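Local coordinates for probable adhesion protein (Pseudomonas aeruginosa PAO1, PDB 6R3Z), which binds divalent metal ions such as ferrous iron, manganese and nickel, probably as the solute-binding protein of a metal transport system, at residues R6-T12 / K27-L33; P110-L114 / L248-S252; L183-F187 / N268-V273. All coordinates share one frame; numbering follows the deposited sequence.

Interaction 1. Residues R6-T12 / K27-L33; sequences RLRIGIT and KAEVVPL
Arg8 and Glu29 both start with CG anti to their own carbonyl carbon (chi1 -78° and -68°), and a bend at chi3 of Arg8 then turns its guanidinium toward the carboxylate. Their paired positions put both side chains on the same face of two neighbouring parallel strands, 8-11 and 29-32, joined by helix 14-24 in a beta-alpha-beta crossover, with strand 29-32 at the margin of a four-stranded parallel sheet. Arg8 NH2 reaches Glu29 OE1 at 3.2 Å, a weak hydrogen bond within a salt bridge, the carboxylate meeting the guanidinium at its edge with the two planes 62° apart. Val31 CG2 lies over one guanidinium face, while NE of Arg8 bonds to the carbonyl of Thr55, so the group is held from several directions. A water donates to both Glu29 OE1 and Arg6 O, giving the carboxylate a second, water-mediated link to segment 6-12.

Ile9 and Ile11 point to the other face, toward helix 14-24. Ile9 CD1 packs on Ala28 CB at 3.7 Å, and Ile11 CG2 meets Val30 CG1 at 3.9 Å, with Tyr17 of the helix touching both Ile11 and Val30. Five backbone hydrogen bonds run between the two segments, from Glu29 N to Leu7 O at one end to Leu33 N to Ile11 O at the other. With no side chain on Gly10, Leu33 CD1 can lie 3.7 Å from Gly10 CA, which also makes a CA-H...O contact with Val31 O, 3.2 Å from Gly10 CA to that oxygen.

Interaction 2. Residues P110-L114 / L248-S252; sequences PHTFL and LSHIS. With NI (nickel (II) ion), chain B.
His111 to Leu114 form a type I beta turn, closed by the bond from Leu114 N to His111 O, and face segment 248-252, which leaves strand 244-248 and in which Ser249 OG accepts from Ile251 N to make an ST turn; the nearest CA atoms, those of Leu114 and His250, are 7.4 Å apart. What joins the two segments is chiefly a nickel ion. His111 NE2 and His250 NE2 each bind it at 2.2 Å, and the imidazole planes stand at 80° to one another. The two NE2 atoms approach to 3.1 Å because they share the metal, not because they bond to each other. On the far side of its ring, His111 ND1 is hydrogen-bonded to Asn109, a second-shell contact that fixes the ring's rotation. His41, His66, His177 and His199 complete a site of six histidines, at which ferrous iron and manganese are also bound in other structures of this protein.

His250 extends with CG anti to its backbone N (chi1 -166°), carrying its imidazole across to the turn. Its CE1 comes to the edge of the Phe113 ring, 3.8 Å from CZ, and Phe113 forms an aromatic cluster with the two histidines. Farther from the ion, Leu114 and Ile251 run alongside one another, head to tail, Leu114 CD2 touching Ile251 CD1 at 3.7 Å.

Around the pair, Pro15 of helix 14-24 touches both Phe113 and Ile251. Tyr261 of helix 260-277 bonds to the carbonyl of Phe113, and Glu264 of that helix to Ser249 OG, while Leu248 pairs through its backbone with Ser225 of strand 220-226.

Interaction 3. Residues L183-F187 / N268-V273; sequences LLREF and NLDTVV. With EDO (1,2-ethanediol), chain H.
Phe187, in segment 183-187, leans across onto helix 260-277, where its ring packs against Leu269, Val272 and Val273. From CB the chain leaves with CG anti to the carbonyl carbon (chi1 -68°), sending the ring toward Val272. Beyond CG the two sides of the ring have different company. On one side Phe187 CD2 lies 3.7 Å from Val272 CG1, and Phe187 CE2 comes closer to the same methyl while also touching Leu269 CD2 at 3.6 Å. At the tip, CZ rests between Leu269 CD2 and Val272 CG1. On the other side Phe187 CE1 meets Val273 CG2 at 3.7 Å, this methyl arriving at the ring edge near its plane.

Val272 CG1 sits over a face of the phenyl, a CH-pi contact 3.8 Å from the centroid of the Phe187 ring and 20° off the normal. Leu184 CD2 also reaches this methyl, and Leu183 CD2 takes the other branch of the same valine, Val272 CG2, at 3.5 Å, the two side chains overlapping as they extend from opposing backbones. Val272 is thus wedged by its two methyls among three residues of segment 183-187. Leu183 CD1 adds a contact with Asn268 CB, the leucine lying roughly perpendicular to the asparagine; the amide of Asn268 is directed elsewhere, its ND2 bonding to the carbonyl of Ser249.

On the outer side of helix 260-277, a molecule of 1,2-ethanediol, probably from the crystallisation liquor, donates to both carboxylate oxygens of Asp270. Leu160 and Leu155 of helix 138-160 continue the apolar cluster, touching Phe187 and Leu269 respectively. In this family 9 solute-binding protein, the contact is apolar packing of helix 181-185 against helix 260-277, with a CH-pi contact, in the lobe that holds strand 244-248.

How the interactions relate
From the N terminus, interaction 1 closes first: strand 8-11 and strand 29-32 are joined through helix 14-24, completing a local unit of one sheet before the other contacts begin. Interaction 2 then opens at 110-114 and closes 134 residues later at 248-252, where the chain returns to the nickel site. Interaction 3 opens inside that loop, at 183-187, and closes beyond it at 268-273, so the two cross. They also touch, through Ser249 and Asn268 and through Leu114 and Leu183, linking metal site to helical core. Interaction 1 stands apart, about 21 Å centre to centre from interaction 2 and on the opposite side of the chain's centre from interaction 3.

Interaction 1. Residues R6-T12 / K27-L33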
ATOM      1  N   ARG A   6     -20.836 -19.061   6.311  1.00 39.02           N
ATOM      2  CA  ARG A   6     -20.453 -17.662   6.086  1.00 35.68           C
ATOM      3  C   ARG A   6     -18.931 -17.713   5.998  1.00 33.99           C
ATOM      4  O   ARG A   6     -18.287 -18.202   6.939  1.00 32.61           O
ATOM      5  CB  ARG A   6     -20.921 -16.775   7.253  1.00 35.32           C
ATOM      6  CG  ARG A   6     -20.654 -15.284   7.084  1.00 42.04           C
ATOM      7  CD  ARG A   6     -21.363 -14.435   8.132  1.00 48.43           C
ATOM      8  NE  ARG A   6     -22.470 -13.660   7.558  1.00 50.99           N
ATOM      9  CZ  ARG A   6     -23.761 -13.912   7.768  1.00 60.10           C
ATOM     10  NH1 ARG A   6     -24.691 -13.159   7.198  1.00 49.01           N
ATOM     11  NH2 ARG A   6     -24.131 -14.913   8.559  1.00 44.96           N
ATOM     12  N   LEU A   7     -18.367 -17.303   4.842  1.00 27.37           N
ATOM     13  CA  LEU A   7     -16.915 -17.355   4.606  1.00 27.04           C
ATOM     14  C   LEU A   7     -16.098 -16.616   5.660  1.00 28.28           C
ATOM     15  O   LEU A   7     -16.460 -15.514   6.064  1.00 27.49           O
ATOM     16  CB  LEU A   7     -16.540 -16.723   3.252  1.00 27.26           C
ATOM     17  CG  LEU A   7     -16.692 -17.492   1.946  1.00 32.12           C
ATOM     18  CD1 LEU A   7     -16.136 -16.635   0.800  1.00 32.07           C
ATOM     19  CD2 LEU A   7     -15.910 -18.789   1.951  1.00 33.09           C
ATOM     20  N   ARG A   8     -14.961 -17.191   6.051  1.00 25.93           N
ATOM     21  CA  ARG A   8     -14.015 -16.533   6.950  1.00 24.97           C
ATOM     22  C   ARG A   8     -12.784 -16.276   6.081  1.00 26.45           C
ATOM     23  O   ARG A   8     -12.123 -17.223   5.644  1.00 26.92           O
ATOM     24  CB  ARG A   8     -13.708 -17.419   8.179  1.00 25.75           C
ATOM     25  CG  ARG A   8     -14.853 -17.355   9.197  1.00 28.03           C
ATOM     26  CD  ARG A   8     -14.647 -18.149  10.491  1.00 33.06           C
ATOM     27  NE  ARG A   8     -13.360 -17.885  11.150  1.00 32.38           N
ATOM     28  CZ  ARG A   8     -13.113 -16.858  11.961  1.00 37.18           C
ATOM     29  NH1 ARG A   8     -11.918 -16.723  12.524  1.00 31.55           N
ATOM     30  NH2 ARG A   8     -14.057 -15.961  12.216  1.00 28.45           N
ATOM     31  N   ILE A   9     -12.538 -15.003   5.769  1.00 23.07           N
ATOM     32  CA  ILE A   9     -11.479 -14.540   4.854  1.00 21.90           C
ATOM     33  C   ILE A   9     -10.312 -13.871   5.588  1.00 24.87           C
ATOM     34  O   ILE A   9     -10.479 -12.814   6.201  1.00 25.07           O
ATOM     35  CB  ILE A   9     -12.091 -13.533   3.839  1.00 23.59           C
ATOM     36  CG1 ILE A   9     -13.352 -14.084   3.158  1.00 23.51           C
ATOM     37  CG2 ILE A   9     -11.034 -13.057   2.805  1.00 23.19           C
ATOM     38  CD1 ILE A   9     -14.260 -12.916   2.608  1.00 24.64           C
ATOM     39  N   GLY A  10      -9.126 -14.423   5.419  1.00 21.99           N
ATOM     40  CA  GLY A  10      -7.937 -13.833   6.002  1.00 21.34           C
ATOM     41  C   GLY A  10      -7.355 -12.762   5.107  1.00 23.84           C
ATOM     42  O   GLY A  10      -7.441 -12.854   3.881  1.00 23.92           O
ATOM     43  N   ILE A  11      -6.812 -11.707   5.722  1.00 20.63           N
ATOM     44  CA  ILE A  11      -6.131 -10.599   5.057  1.00 20.41           C
ATOM     45  C   ILE A  11      -4.779 -10.378   5.727  1.00 23.82           C
ATOM     46  O   ILE A  11      -4.594 -10.787   6.884  1.00 23.67           O
ATOM     47  CB  ILE A  11      -6.970  -9.304   4.948  1.00 22.71           C
ATOM     48  CG1 ILE A  11      -7.277  -8.683   6.345  1.00 23.80           C
ATOM     49  CG2 ILE A  11      -8.232  -9.533   4.105  1.00 23.72           C
ATOM     50  CD1 ILE A  11      -6.144  -7.732   6.899  1.00 23.15           C
ATOM     51  N   THR A  12      -3.863  -9.667   5.049  1.00 21.72           N
ATOM     52  CA  THR A  12      -2.505  -9.516   5.579  1.00 23.01           C
ATOM     53  C   THR A  12      -2.109  -8.086   5.936  1.00 27.49           C
ATOM     54  O   THR A  12      -1.341  -7.893   6.882  1.00 28.66           O
ATOM     55  CB  THR A  12      -1.487 -10.130   4.598  1.00 27.97           C
ATOM     56  OG1 THR A  12      -1.468  -9.340   3.413  1.00 24.94           O
ATOM     57  CG2 THR A  12      -1.800 -11.590   4.242  1.00 24.71           C
ATOM     58  N   LYS A  27     -21.791  -9.993   4.560  1.00 25.19           N
ATOM     59  CA  LYS A  27     -22.049 -11.350   4.043  1.00 25.30           C
ATOM     60  C   LYS A  27     -20.947 -12.368   4.380  1.00 29.10           C
ATOM     61  O   LYS A  27     -21.146 -13.577   4.211  1.00 29.74           O
ATOM     62  CB  LYS A  27     -22.335 -11.314   2.542  1.00 27.35           C
ATOM     63  CG  LYS A  27     -23.512 -10.381   2.230  1.00 34.90           C
ATOM     64  CD  LYS A  27     -23.989 -10.452   0.803  1.00 44.79           C
ATOM     65  CE  LYS A  27     -25.241  -9.618   0.624  1.00 51.71           C
ATOM     66  NZ  LYS A  27     -26.441 -10.281   1.202  1.00 62.88           N
ATOM     67  N   ALA A  28     -19.795 -11.882   4.852  1.00 24.81           N
ATOM     68  CA  ALA A  28     -18.645 -12.725   5.207  1.00 24.56           C
ATOM     69  C   ALA A  28     -17.894 -12.075   6.363  1.00 27.67           C
ATOM     70  O   ALA A  28     -18.160 -10.909   6.681  1.00 28.47           O
ATOM     71  CB  ALA A  28     -17.717 -12.877   4.000  1.00 25.40           C
ATOM     72  N   GLU A  29     -16.965 -12.813   6.993  1.00 23.02           N
ATOM     73  CA  GLU A  29     -16.137 -12.279   8.080  1.00 22.60           C
ATOM     74  C   GLU A  29     -14.716 -11.992   7.527  1.00 26.28           C
ATOM     75  O   GLU A  29     -14.158 -12.812   6.775  1.00 26.32           O
ATOM     76  CB  GLU A  29     -16.034 -13.276   9.251  1.00 24.21           C
ATOM     77  CG  GLU A  29     -17.318 -13.506  10.034  1.00 30.35           C
ATOM     78  CD  GLU A  29     -17.061 -14.401  11.230  1.00 45.57           C
ATOM     79  OE1 GLU A  29     -17.058 -15.639  11.050  1.00 32.48           O
ATOM     80  OE2 GLU A  29     -16.815 -13.868  12.335  1.00 38.80           O
ATOM     81  N   VAL A  30     -14.131 -10.843   7.905  1.00 21.67           N
ATOM     82  CA  VAL A  30     -12.785 -10.455   7.445  1.00 22.63           C
ATOM     83  C   VAL A  30     -11.864 -10.575   8.655  1.00 27.28           C
ATOM     84  O   VAL A  30     -12.102  -9.919   9.675  1.00 26.11           O
ATOM     85  CB  VAL A  30     -12.760  -9.025   6.836  1.00 27.00           C
ATOM     86  CG1 VAL A  30     -11.400  -8.728   6.192  1.00 27.26           C
ATOM     87  CG2 VAL A  30     -13.897  -8.824   5.829  1.00 26.90           C
ATOM     88  N   VAL A  31     -10.825 -11.427   8.551  1.00 23.25           N
ATOM     89  CA  VAL A  31      -9.956 -11.750   9.679  1.00 23.53           C
ATOM     90  C   VAL A  31      -8.504 -11.354   9.418  1.00 25.96           C
ATOM     91  O   VAL A  31      -7.848 -12.017   8.622  1.00 26.05           O
ATOM     92  CB  VAL A  31     -10.074 -13.258  10.093  1.00 28.10           C
ATOM     93  CG1 VAL A  31      -9.296 -13.549  11.379  1.00 28.21           C
ATOM     94  CG2 VAL A  31     -11.530 -13.717  10.220  1.00 28.59           C
ATOM     95  N   PRO A  32      -7.946 -10.340  10.121  1.00 25.20           N
ATOM     96  CA  PRO A  32      -6.523 -10.010   9.923  1.00 24.42           C
ATOM     97  C   PRO A  32      -5.642 -11.143  10.446  1.00 28.47           C
ATOM     98  O   PRO A  32      -5.937 -11.727  11.501  1.00 27.86           O
ATOM     99  CB  PRO A  32      -6.325  -8.741  10.762  1.00 26.40           C
ATOM    100  CG  PRO A  32      -7.720  -8.215  10.992  1.00 31.01           C
ATOM    101  CD  PRO A  32      -8.554  -9.446  11.118  1.00 27.13           C
ATOM    102  N   LEU A  33      -4.600 -11.480   9.675  1.00 24.55           N
ATOM    103  CA  LEU A  33      -3.672 -12.547  10.048  1.00 25.76           C
ATOM    104  C   LEU A  33      -2.754 -12.108  11.163  1.00 29.49           C
ATOM    105  O   LEU A  33      -2.267 -12.950  11.932  1.00 29.31           O
ATOM    106  CB  LEU A  33      -2.858 -13.007   8.845  1.00 26.07           C
ATOM    107  CG  LEU A  33      -3.275 -14.353   8.236  1.00 31.50           C
ATOM    108  CD1 LEU A  33      -4.690 -14.281   7.630  1.00 31.86           C
ATOM    109  CD2 LEU A  33      -2.290 -14.770   7.140  1.00 32.21           C
TER
HETATM  110  O   HOH W   1     -18.250 -17.690   9.683  1.00 43.38           O
HETATM  111  O   HOH W   2     -20.030 -15.876   2.992  1.00 31.56           O

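Interaction 2. Residues P110-L114 / L248-S252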
ATOM      1  N   PRO A 110       6.471  -4.057  -4.645  1.00 23.54           N
ATOM      2  CA  PRO A 110       5.250  -4.738  -4.173  1.00 23.37           C
ATOM      3  C   PRO A 110       4.120  -3.828  -3.671  1.00 24.43           C
ATOM      4  O   PRO A 110       3.083  -4.354  -3.252  1.00 25.01           O
ATOM      5  CB  PRO A 110       5.783  -5.632  -3.050  1.00 25.51           C
ATOM      6  CG  PRO A 110       6.920  -4.840  -2.460  1.00 30.25           C
ATOM      7  CD  PRO A 110       7.533  -4.065  -3.608  1.00 25.42           C
ATOM      8  N   HIS A 111       4.324  -2.493  -3.650  1.00 20.62           N
ATOM      9  CA  HIS A 111       3.341  -1.523  -3.114  1.00 19.94           C
ATOM     10  C   HIS A 111       2.214  -1.154  -4.088  1.00 22.36           C
ATOM     11  O   HIS A 111       1.853   0.024  -4.207  1.00 22.48           O
ATOM     12  CB  HIS A 111       4.061  -0.261  -2.612  1.00 20.62           C
ATOM     13  CG  HIS A 111       5.080  -0.537  -1.558  1.00 22.70           C
ATOM     14  ND1 HIS A 111       6.396  -0.827  -1.892  1.00 23.63           N
ATOM     15  CD2 HIS A 111       4.959  -0.528  -0.205  1.00 23.28           C
ATOM     16  CE1 HIS A 111       7.027  -0.996  -0.739  1.00 23.24           C
ATOM     17  NE2 HIS A 111       6.200  -0.845   0.305  1.00 23.47           N
ATOM     18  N   THR A 112       1.659  -2.168  -4.785  1.00 20.12           N
ATOM     19  CA  THR A 112       0.575  -1.978  -5.777  1.00 20.06           C
ATOM     20  C   THR A 112      -0.678  -1.370  -5.126  1.00 23.10           C
ATOM     21  O   THR A 112      -1.432  -0.637  -5.794  1.00 23.12           O
ATOM     22  CB  THR A 112       0.232  -3.316  -6.441  1.00 24.22           C
ATOM     23  OG1 THR A 112      -0.259  -4.210  -5.433  1.00 25.55           O
ATOM     24  CG2 THR A 112       1.434  -3.938  -7.192  1.00 24.28           C
ATOM     25  N   PHE A 113      -0.886  -1.654  -3.805  1.00 20.53           N
ATOM     26  CA  PHE A 113      -2.042  -1.113  -3.060  1.00 20.06           C
ATOM     27  C   PHE A 113      -1.994   0.417  -2.922  1.00 25.41           C
ATOM     28  O   PHE A 113      -3.016   1.021  -2.621  1.00 25.88           O
ATOM     29  CB  PHE A 113      -2.202  -1.784  -1.689  1.00 21.20           C
ATOM     30  CG  PHE A 113      -0.908  -1.911  -0.919  1.00 21.02           C
ATOM     31  CD1 PHE A 113      -0.497  -0.903  -0.046  1.00 22.68           C
ATOM     32  CD2 PHE A 113      -0.107  -3.042  -1.052  1.00 21.65           C
ATOM     33  CE1 PHE A 113       0.691  -1.027   0.682  1.00 21.44           C
ATOM     34  CE2 PHE A 113       1.097  -3.158  -0.334  1.00 24.06           C
ATOM     35  CZ  PHE A 113       1.495  -2.139   0.515  1.00 22.28           C
ATOM     36  N   LEU A 114      -0.832   1.049  -3.150  1.00 23.47           N
ATOM     37  CA  LEU A 114      -0.765   2.510  -3.071  1.00 24.80           C
ATOM     38  C   LEU A 114      -0.922   3.135  -4.463  1.00 32.06           C
ATOM     39  O   LEU A 114      -0.102   3.922  -4.901  1.00 35.04           O
ATOM     40  CB  LEU A 114       0.473   3.011  -2.308  1.00 25.84           C
ATOM     41  CG  LEU A 114       0.589   2.513  -0.855  1.00 30.16           C
ATOM     42  CD1 LEU A 114       1.965   2.782  -0.284  1.00 30.14           C
ATOM     43  CD2 LEU A 114      -0.493   3.093   0.031  1.00 33.60           C
ATOM     44  N   LEU A 248       3.855  10.940   3.819  1.00 22.45           N
ATOM     45  CA  LEU A 248       2.828  10.069   3.268  1.00 21.77           C
ATOM     46  C   LEU A 248       2.591   8.852   4.143  1.00 23.84           C
ATOM     47  O   LEU A 248       3.461   8.456   4.935  1.00 20.79           O
ATOM     48  CB  LEU A 248       3.201   9.635   1.836  1.00 21.69           C
ATOM     49  CG  LEU A 248       3.400  10.734   0.774  1.00 25.02           C
ATOM     50  CD1 LEU A 248       3.893  10.125  -0.522  1.00 25.06           C
ATOM     51  CD2 LEU A 248       2.093  11.548   0.519  1.00 25.54           C
ATOM     52  N   SER A 249       1.415   8.246   3.967  1.00 20.24           N
ATOM     53  CA  SER A 249       1.011   7.064   4.688  1.00 21.08           C
ATOM     54  C   SER A 249       1.165   5.806   3.831  1.00 23.25           C
ATOM     55  O   SER A 249       0.650   5.740   2.716  1.00 22.60           O
ATOM     56  CB  SER A 249      -0.433   7.189   5.168  1.00 24.58           C
ATOM     57  OG  SER A 249      -0.828   5.999   5.832  1.00 24.05           O
ATOM     58  N   HIS A 250       1.797   4.776   4.408  1.00 20.23           N
ATOM     59  CA  HIS A 250       1.934   3.445   3.796  1.00 18.76           C
ATOM     60  C   HIS A 250       0.592   2.671   4.086  1.00 22.52           C
ATOM     61  O   HIS A 250       0.442   1.521   3.662  1.00 21.65           O
ATOM     62  CB  HIS A 250       3.097   2.725   4.511  1.00 19.33           C
ATOM     63  CG  HIS A 250       3.636   1.483   3.851  1.00 21.71           C
ATOM     64  ND1 HIS A 250       2.885   0.309   3.765  1.00 22.12           N
ATOM     65  CD2 HIS A 250       4.904   1.213   3.438  1.00 22.78           C
ATOM     66  CE1 HIS A 250       3.708  -0.606   3.255  1.00 22.06           C
ATOM     67  NE2 HIS A 250       4.920  -0.103   3.027  1.00 22.11           N
ATOM     68  N   ILE A 251      -0.344   3.291   4.858  1.00 18.58           N
ATOM     69  CA  ILE A 251      -1.648   2.699   5.268  1.00 19.01           C
ATOM     70  C   ILE A 251      -1.329   1.364   6.012  1.00 23.94           C
ATOM     71  O   ILE A 251      -1.734   0.266   5.604  1.00 22.34           O
ATOM     72  CB  ILE A 251      -2.646   2.570   4.079  1.00 23.18           C
ATOM     73  CG1 ILE A 251      -2.624   3.886   3.203  1.00 24.21           C
ATOM     74  CG2 ILE A 251      -4.074   2.224   4.617  1.00 22.49           C
ATOM     75  CD1 ILE A 251      -3.511   3.909   1.934  1.00 27.51           C
ATOM     76  N   SER A 252      -0.484   1.472   7.063  1.00 21.43           N
ATOM     77  CA  SER A 252      -0.003   0.297   7.785  1.00 21.19           C
ATOM     78  C   SER A 252      -0.026   0.472   9.298  1.00 24.68           C
ATOM     79  O   SER A 252       0.424  -0.433   9.997  1.00 23.22           O
ATOM     80  CB  SER A 252       1.432   0.009   7.352  1.00 24.58           C
ATOM     81  OG  SER A 252       2.300   1.013   7.866  1.00 22.63           O
TER
HETATM   82 NI    NI B 401       6.655  -1.314   2.409  1.00 22.78          NI

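Interaction 3. Residues L183-F187 / N268-V273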
ATOM      1  N   LEU A 183       1.823   5.307  -6.829  1.00 24.55           N
ATOM      2  CA  LEU A 183       1.059   6.506  -6.473  1.00 24.73           C
ATOM      3  C   LEU A 183       1.462   7.688  -7.358  1.00 25.68           C
ATOM      4  O   LEU A 183       0.592   8.360  -7.917  1.00 25.49           O
ATOM      5  CB  LEU A 183       1.269   6.854  -4.994  1.00 25.65           C
ATOM      6  CG  LEU A 183       0.293   7.902  -4.429  1.00 31.53           C
ATOM      7  CD1 LEU A 183      -0.068   7.593  -2.999  1.00 32.23           C
ATOM      8  CD2 LEU A 183       0.874   9.285  -4.532  1.00 34.85           C
ATOM      9  N   LEU A 184       2.779   7.935  -7.492  1.00 22.28           N
ATOM     10  CA  LEU A 184       3.264   9.059  -8.287  1.00 23.08           C
ATOM     11  C   LEU A 184       3.033   8.851  -9.785  1.00 25.28           C
ATOM     12  O   LEU A 184       2.817   9.832 -10.499  1.00 25.13           O
ATOM     13  CB  LEU A 184       4.728   9.376  -7.940  1.00 23.19           C
ATOM     14  CG  LEU A 184       4.836  10.019  -6.529  1.00 30.27           C
ATOM     15  CD1 LEU A 184       6.177   9.800  -5.910  1.00 31.68           C
ATOM     16  CD2 LEU A 184       4.491  11.506  -6.568  1.00 33.89           C
ATOM     17  N   ARG A 185       2.979   7.569 -10.229  1.00 23.25           N
ATOM     18  CA  ARG A 185       2.685   7.203 -11.624  1.00 25.38           C
ATOM     19  C   ARG A 185       1.290   7.740 -12.022  1.00 30.17           C
ATOM     20  O   ARG A 185       1.057   8.028 -13.191  1.00 30.36           O
ATOM     21  CB  ARG A 185       2.709   5.668 -11.800  1.00 26.92           C
ATOM     22  CG  ARG A 185       2.787   5.224 -13.266  1.00 42.53           C
ATOM     23  CD  ARG A 185       3.073   3.740 -13.375  1.00 59.04           C
ATOM     24  NE  ARG A 185       3.605   3.391 -14.695  1.00 80.70           N
ATOM     25  CZ  ARG A 185       2.887   2.860 -15.678  1.00101.77           C
ATOM     26  NH1 ARG A 185       1.597   2.597 -15.502  1.00 90.92           N
ATOM     27  NH2 ARG A 185       3.453   2.580 -16.845  1.00 92.41           N
ATOM     28  N   GLU A 186       0.380   7.905 -11.047  1.00 26.54           N
ATOM     29  CA  GLU A 186      -0.963   8.411 -11.361  1.00 27.16           C
ATOM     30  C   GLU A 186      -1.012   9.917 -11.617  1.00 28.90           C
ATOM     31  O   GLU A 186      -2.046  10.439 -12.043  1.00 27.38           O
ATOM     32  CB  GLU A 186      -1.944   7.980 -10.308  1.00 28.59           C
ATOM     33  CG  GLU A 186      -1.926   6.468 -10.235  1.00 41.19           C
ATOM     34  CD  GLU A 186      -3.101   5.871  -9.513  1.00 47.20           C
ATOM     35  OE1 GLU A 186      -3.314   6.232  -8.338  1.00 39.95           O
ATOM     36  OE2 GLU A 186      -3.810   5.046 -10.127  1.00 38.40           O
ATOM     37  N   PHE A 187       0.133  10.586 -11.429  1.00 24.55           N
ATOM     38  CA  PHE A 187       0.324  11.986 -11.755  1.00 24.79           C
ATOM     39  C   PHE A 187       1.231  12.085 -12.988  1.00 30.10           C
ATOM     40  O   PHE A 187       1.488  13.184 -13.470  1.00 29.78           O
ATOM     41  CB  PHE A 187       0.951  12.742 -10.569  1.00 25.83           C
ATOM     42  CG  PHE A 187       0.036  12.870  -9.374  1.00 26.91           C
ATOM     43  CD1 PHE A 187      -0.829  13.951  -9.252  1.00 28.54           C
ATOM     44  CD2 PHE A 187       0.063  11.929  -8.356  1.00 26.89           C
ATOM     45  CE1 PHE A 187      -1.663  14.075  -8.135  1.00 28.42           C
ATOM     46  CE2 PHE A 187      -0.782  12.045  -7.249  1.00 27.64           C
ATOM     47  CZ  PHE A 187      -1.639  13.122  -7.142  1.00 25.99           C
ATOM     48  N   ASN A 268      -3.071  11.127   1.087  1.00 20.91           N
ATOM     49  CA  ASN A 268      -1.850  10.898   0.299  1.00 20.89           C
ATOM     50  C   ASN A 268      -1.901  11.735  -0.992  1.00 24.23           C
ATOM     51  O   ASN A 268      -0.987  12.508  -1.271  1.00 23.04           O
ATOM     52  CB  ASN A 268      -1.702   9.421  -0.040  1.00 21.22           C
ATOM     53  CG  ASN A 268      -1.027   8.650   1.076  1.00 29.84           C
ATOM     54  OD1 ASN A 268      -0.527   9.236   2.046  1.00 23.55           O
ATOM     55  ND2 ASN A 268      -0.999   7.330   0.952  1.00 24.99           N
ATOM     56  N   LEU A 269      -2.987  11.599  -1.748  1.00 22.06           N
ATOM     57  CA  LEU A 269      -3.167  12.369  -2.981  1.00 23.80           C
ATOM     58  C   LEU A 269      -3.172  13.890  -2.738  1.00 25.59           C
ATOM     59  O   LEU A 269      -2.598  14.633  -3.536  1.00 24.71           O
ATOM     60  CB  LEU A 269      -4.426  11.897  -3.727  1.00 24.14           C
ATOM     61  CG  LEU A 269      -4.367  10.464  -4.320  1.00 29.83           C
ATOM     62  CD1 LEU A 269      -5.683  10.090  -4.991  1.00 30.19           C
ATOM     63  CD2 LEU A 269      -3.245  10.311  -5.339  1.00 32.68           C
ATOM     64  N   ASP A 270      -3.791  14.348  -1.635  1.00 23.07           N
ATOM     65  CA  ASP A 270      -3.842  15.780  -1.301  1.00 23.64           C
ATOM     66  C   ASP A 270      -2.434  16.313  -1.016  1.00 25.97           C
ATOM     67  O   ASP A 270      -2.117  17.426  -1.415  1.00 22.68           O
ATOM     68  CB  ASP A 270      -4.746  16.044  -0.094  1.00 25.09           C
ATOM     69  CG  ASP A 270      -6.226  15.894  -0.373  1.00 34.95           C
ATOM     70  OD1 ASP A 270      -6.617  15.948  -1.571  1.00 36.43           O
ATOM     71  OD2 ASP A 270      -6.994  15.719   0.599  1.00 36.51           O
ATOM     72  N   THR A 271      -1.591  15.507  -0.317  1.00 22.17           N
ATOM     73  CA  THR A 271      -0.219  15.902   0.014  1.00 21.37           C
ATOM     74  C   THR A 271       0.629  16.001  -1.265  1.00 22.65           C
ATOM     75  O   THR A 271       1.356  16.982  -1.430  1.00 21.52           O
ATOM     76  CB  THR A 271       0.360  14.957   1.083  1.00 23.68           C
ATOM     77  OG1 THR A 271      -0.409  15.123   2.296  1.00 23.25           O
ATOM     78  CG2 THR A 271       1.850  15.224   1.357  1.00 25.05           C
ATOM     79  N   VAL A 272       0.482  15.030  -2.194  1.00 19.56           N
ATOM     80  CA  VAL A 272       1.205  15.081  -3.471  1.00 19.66           C
ATOM     81  C   VAL A 272       0.771  16.340  -4.243  1.00 22.48           C
ATOM     82  O   VAL A 272       1.633  17.060  -4.754  1.00 20.90           O
ATOM     83  CB  VAL A 272       1.043  13.787  -4.309  1.00 23.22           C
ATOM     84  CG1 VAL A 272       1.749  13.918  -5.664  1.00 23.82           C
ATOM     85  CG2 VAL A 272       1.591  12.576  -3.537  1.00 22.55           C
ATOM     86  N   VAL A 273      -0.561  16.603  -4.310  1.00 19.70           N
ATOM     87  CA  VAL A 273      -1.076  17.797  -4.981  1.00 19.11           C
ATOM     88  C   VAL A 273      -0.498  19.064  -4.334  1.00 22.98           C
ATOM     89  O   VAL A 273      -0.039  19.951  -5.043  1.00 23.19           O
ATOM     90  CB  VAL A 273      -2.623  17.808  -5.043  1.00 22.21           C
ATOM     91  CG1 VAL A 273      -3.165  19.194  -5.420  1.00 22.27           C
ATOM     92  CG2 VAL A 273      -3.131  16.749  -6.021  1.00 21.53           C
TER
HETATM   93  C1  EDO H 407     -10.413  16.968  -0.578  1.00 57.76           C
HETATM   94  O1  EDO H 407      -9.182  17.609  -0.281  1.00 59.41           O
HETATM   95  C2  EDO H 407     -10.349  16.435  -2.019  1.00 56.21           C
HETATM   96  O2  EDO H 407      -9.214  15.601  -2.167  1.00 53.95           O